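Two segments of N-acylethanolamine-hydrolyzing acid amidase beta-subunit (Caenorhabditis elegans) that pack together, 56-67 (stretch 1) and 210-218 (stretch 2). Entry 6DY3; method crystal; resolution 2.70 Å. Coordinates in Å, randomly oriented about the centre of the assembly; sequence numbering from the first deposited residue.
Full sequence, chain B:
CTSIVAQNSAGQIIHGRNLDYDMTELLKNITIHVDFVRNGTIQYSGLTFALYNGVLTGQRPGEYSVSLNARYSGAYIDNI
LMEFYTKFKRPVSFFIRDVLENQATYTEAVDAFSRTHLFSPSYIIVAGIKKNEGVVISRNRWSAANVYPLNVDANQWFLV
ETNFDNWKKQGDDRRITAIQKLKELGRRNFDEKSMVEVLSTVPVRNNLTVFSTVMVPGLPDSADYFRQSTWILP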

# COMPACT_ATOMS: atom_id res chain seq x y z
N LEU B 56 0.10 3.02 1.58
CA LEU B 56 -0.03 2.15 0.42
C LEU B 56 -1.28 1.28 0.46
O LEU B 56 -1.61 0.65 -0.55
CB LEU B 56 1.21 1.24 0.29
CG LEU B 56 2.53 1.98 0.07
CD1 LEU B 56 3.68 1.00 0.04
CD2 LEU B 56 2.51 2.81 -1.21
N THR B 57 -1.98 1.23 1.60
CA THR B 57 -3.27 0.57 1.72
C THR B 57 -4.13 1.49 2.57
O THR B 57 -3.87 1.64 3.76
CB THR B 57 -3.14 -0.81 2.37
OG1 THR B 57 -2.15 -1.59 1.69
CG2 THR B 57 -4.49 -1.55 2.34
N GLY B 58 -5.14 2.11 1.96
CA GLY B 58 -5.89 3.15 2.64
C GLY B 58 -7.31 3.28 2.14
O GLY B 58 -7.72 2.64 1.17
N GLN B 59 -8.05 4.15 2.82
CA GLN B 59 -9.48 4.29 2.59
C GLN B 59 -9.93 5.71 2.88
O GLN B 59 -9.55 6.30 3.89
CB GLN B 59 -10.27 3.31 3.47
CG GLN B 59 -11.77 3.36 3.26
CD GLN B 59 -12.52 2.52 4.27
OE1 GLN B 59 -13.16 1.53 3.92
NE2 GLN B 59 -12.46 2.92 5.54
N ARG B 60 -10.76 6.25 1.99
CA ARG B 60 -11.49 7.48 2.26
C ARG B 60 -12.89 7.06 2.72
O ARG B 60 -13.74 6.74 1.88
CB ARG B 60 -11.57 8.35 1.00
CG ARG B 60 -12.34 9.64 1.16
CD ARG B 60 -11.45 10.76 1.65
NE ARG B 60 -12.03 12.08 1.37
CZ ARG B 60 -11.45 13.23 1.67
NH1 ARG B 60 -10.27 13.25 2.27
NH2 ARG B 60 -12.05 14.37 1.37
N PRO B 61 -13.18 7.05 4.02
CA PRO B 61 -14.39 6.38 4.49
C PRO B 61 -15.64 6.88 3.78
O PRO B 61 -15.84 8.08 3.60
CB PRO B 61 -14.41 6.69 5.99
CG PRO B 61 -13.49 7.86 6.16
CD PRO B 61 -12.45 7.71 5.11
N GLY B 62 -16.48 5.94 3.35
CA GLY B 62 -17.70 6.25 2.66
C GLY B 62 -17.55 6.53 1.18
O GLY B 62 -18.56 6.60 0.47
N GLU B 63 -16.32 6.67 0.67
CA GLU B 63 -16.12 7.11 -0.71
C GLU B 63 -15.33 6.10 -1.53
O GLU B 63 -15.83 5.63 -2.55
CB GLU B 63 -15.43 8.48 -0.71
CG GLU B 63 -16.24 9.56 0.02
CD GLU B 63 -17.53 9.94 -0.70
OE1 GLU B 63 -17.74 9.49 -1.85
OE2 GLU B 63 -18.35 10.68 -0.12
N TYR B 64 -14.10 5.77 -1.13
CA TYR B 64 -13.31 4.82 -1.91
C TYR B 64 -12.17 4.29 -1.05
O TYR B 64 -11.81 4.86 -0.02
CB TYR B 64 -12.74 5.47 -3.17
CG TYR B 64 -11.77 6.60 -2.89
CD1 TYR B 64 -10.40 6.37 -2.86
CD2 TYR B 64 -12.23 7.89 -2.65
CE1 TYR B 64 -9.51 7.39 -2.61
CE2 TYR B 64 -11.34 8.92 -2.40
CZ TYR B 64 -9.99 8.66 -2.38
OH TYR B 64 -9.10 9.68 -2.12
N SER B 65 -11.60 3.18 -1.52
CA SER B 65 -10.41 2.60 -0.92
C SER B 65 -9.38 2.33 -2.02
O SER B 65 -9.73 2.20 -3.19
CB SER B 65 -10.73 1.31 -0.14
OG SER B 65 -11.34 0.35 -0.98
N VAL B 66 -8.11 2.28 -1.62
CA VAL B 66 -7.02 2.15 -2.57
C VAL B 66 -5.94 1.25 -1.98
O VAL B 66 -5.72 1.22 -0.76
CB VAL B 66 -6.43 3.52 -2.96
CG1 VAL B 66 -5.93 4.24 -1.74
CG2 VAL B 66 -5.32 3.34 -3.97
N SER B 67 -5.29 0.48 -2.85
CA SER B 67 -4.11 -0.29 -2.51
C SER B 67 -3.15 -0.29 -3.70
O SER B 67 -3.57 -0.32 -4.85
CB SER B 67 -4.45 -1.74 -2.11
OG SER B 67 -4.88 -2.50 -3.23
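Stretch 2 (210-218) VFSTVMVPG

Stretch 2 lies as a strand along one face of a β-hairpin, a strand packed on a hairpin through side chains at the strand and partly against backbone, with a proline tail resting near the hairpin's turn. The hairpin is built from strands 57-60 and 64-67, tied by backbone hydrogen bonds such as Gly58 N to Val66 O (2.9 Å) and Val66 N to Gly58 O (2.8 Å). Strand 210-215 is extended throughout most of its length and runs nearly parallel to strand 57-60, at a crossing angle of 16° and a closest axis approach of 8.9 Å. That spacing is too wide for backbone pairing, so side chains fill the gap.

The alternation of the strands sets the rule: Phe211, Thr213 and Met215 point their CA-to-CB bonds toward the hairpin, as Thr57, Gln59, Ser65 and Ser67 do toward stretch 2. Thr57 stands opposite Thr213, with CG2 of Thr57 4.0 Å from CG2 of Thr213, while Thr57 OG1 lies 4.2 Å from Phe211 CZ, at the edge of the ring. Met215, in an m, t, m rotamer, reaches both hairpin strands: Met215 SD is 3.5 Å from Gly58 O and 3.8 Å from Ser65 CB, and Met215 CE is 3.8 Å from Thr57 CG2.

Beyond Met215 the chain leaves the strand, and Pro217 brings it in close. Pro217 CB is 3.7 Å from Tyr64 C, and Pro217 CD is 3.6 Å from Ser65 OG. At the turn, Gly62 has a positive phi of 82°, which favours glycine, and Gly62 CA makes a CA-H...O contact of 3.0 Å with Pro217 O. A water supplies a polar link, donating to Gln59 OE1 (2.5 Å from the water oxygen) and accepting from Val216 N (2.8 Å from the same oxygen).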

# COMPACT_ATOMS: atom_id res chain seq x y z
N VAL B 210 2.51 -10.58 5.22
CA VAL B 210 2.58 -9.85 6.49
C VAL B 210 1.20 -9.70 7.09
O VAL B 210 0.95 -10.08 8.25
CB VAL B 210 3.26 -8.49 6.29
CG1 VAL B 210 3.18 -7.64 7.56
CG2 VAL B 210 4.71 -8.68 5.89
N PHE B 211 0.27 -9.12 6.33
CA PHE B 211 -1.09 -8.94 6.81
C PHE B 211 -2.08 -9.19 5.68
O PHE B 211 -1.75 -9.14 4.50
CB PHE B 211 -1.33 -7.55 7.40
CG PHE B 211 -1.20 -6.41 6.41
CD1 PHE B 211 -2.20 -6.15 5.49
CD2 PHE B 211 -0.10 -5.57 6.46
CE1 PHE B 211 -2.08 -5.11 4.61
CE2 PHE B 211 0.02 -4.52 5.58
CZ PHE B 211 -0.97 -4.28 4.65
N SER B 212 -3.32 -9.45 6.09
CA SER B 212 -4.47 -9.52 5.20
C SER B 212 -5.49 -8.51 5.71
O SER B 212 -5.70 -8.39 6.92
CB SER B 212 -5.09 -10.92 5.18
OG SER B 212 -4.21 -11.89 4.67
N THR B 213 -6.14 -7.79 4.79
CA THR B 213 -7.10 -6.76 5.16
C THR B 213 -8.26 -6.77 4.18
O THR B 213 -8.15 -7.20 3.04
CB THR B 213 -6.44 -5.37 5.20
OG1 THR B 213 -7.34 -4.42 5.79
CG2 THR B 213 -6.07 -4.90 3.81
N VAL B 214 -9.40 -6.28 4.67
CA VAL B 214 -10.60 -6.12 3.86
C VAL B 214 -11.12 -4.71 4.09
O VAL B 214 -11.14 -4.22 5.23
CB VAL B 214 -11.68 -7.16 4.21
CG1 VAL B 214 -12.92 -6.95 3.34
CG2 VAL B 214 -11.14 -8.58 4.04
N MET B 215 -11.56 -4.07 3.01
CA MET B 215 -12.09 -2.72 3.07
C MET B 215 -13.39 -2.68 2.27
O MET B 215 -13.44 -3.18 1.14
CB MET B 215 -11.10 -1.70 2.51
CG MET B 215 -9.87 -1.49 3.38
SD MET B 215 -8.70 -0.32 2.65
CE MET B 215 -8.12 -1.26 1.23
N VAL B 216 -14.43 -2.13 2.87
CA VAL B 216 -15.70 -1.90 2.19
C VAL B 216 -16.03 -0.43 2.34
O VAL B 216 -16.75 -0.05 3.28
CB VAL B 216 -16.81 -2.79 2.76
CG1 VAL B 216 -18.02 -2.76 1.83
CG2 VAL B 216 -16.32 -4.22 2.97
N PRO B 217 -15.54 0.45 1.47
CA PRO B 217 -15.78 1.89 1.67
C PRO B 217 -17.25 2.27 1.63
O PRO B 217 -17.62 3.29 2.22
CB PRO B 217 -15.00 2.53 0.51
CG PRO B 217 -14.86 1.46 -0.51
CD PRO B 217 -14.75 0.18 0.26
N GLY B 218 -18.10 1.47 0.98
CA GLY B 218 -19.51 1.81 0.90
C GLY B 218 -20.30 1.61 2.18
O GLY B 218 -21.44 2.06 2.25
O HOH W 1 -13.89 -0.55 5.09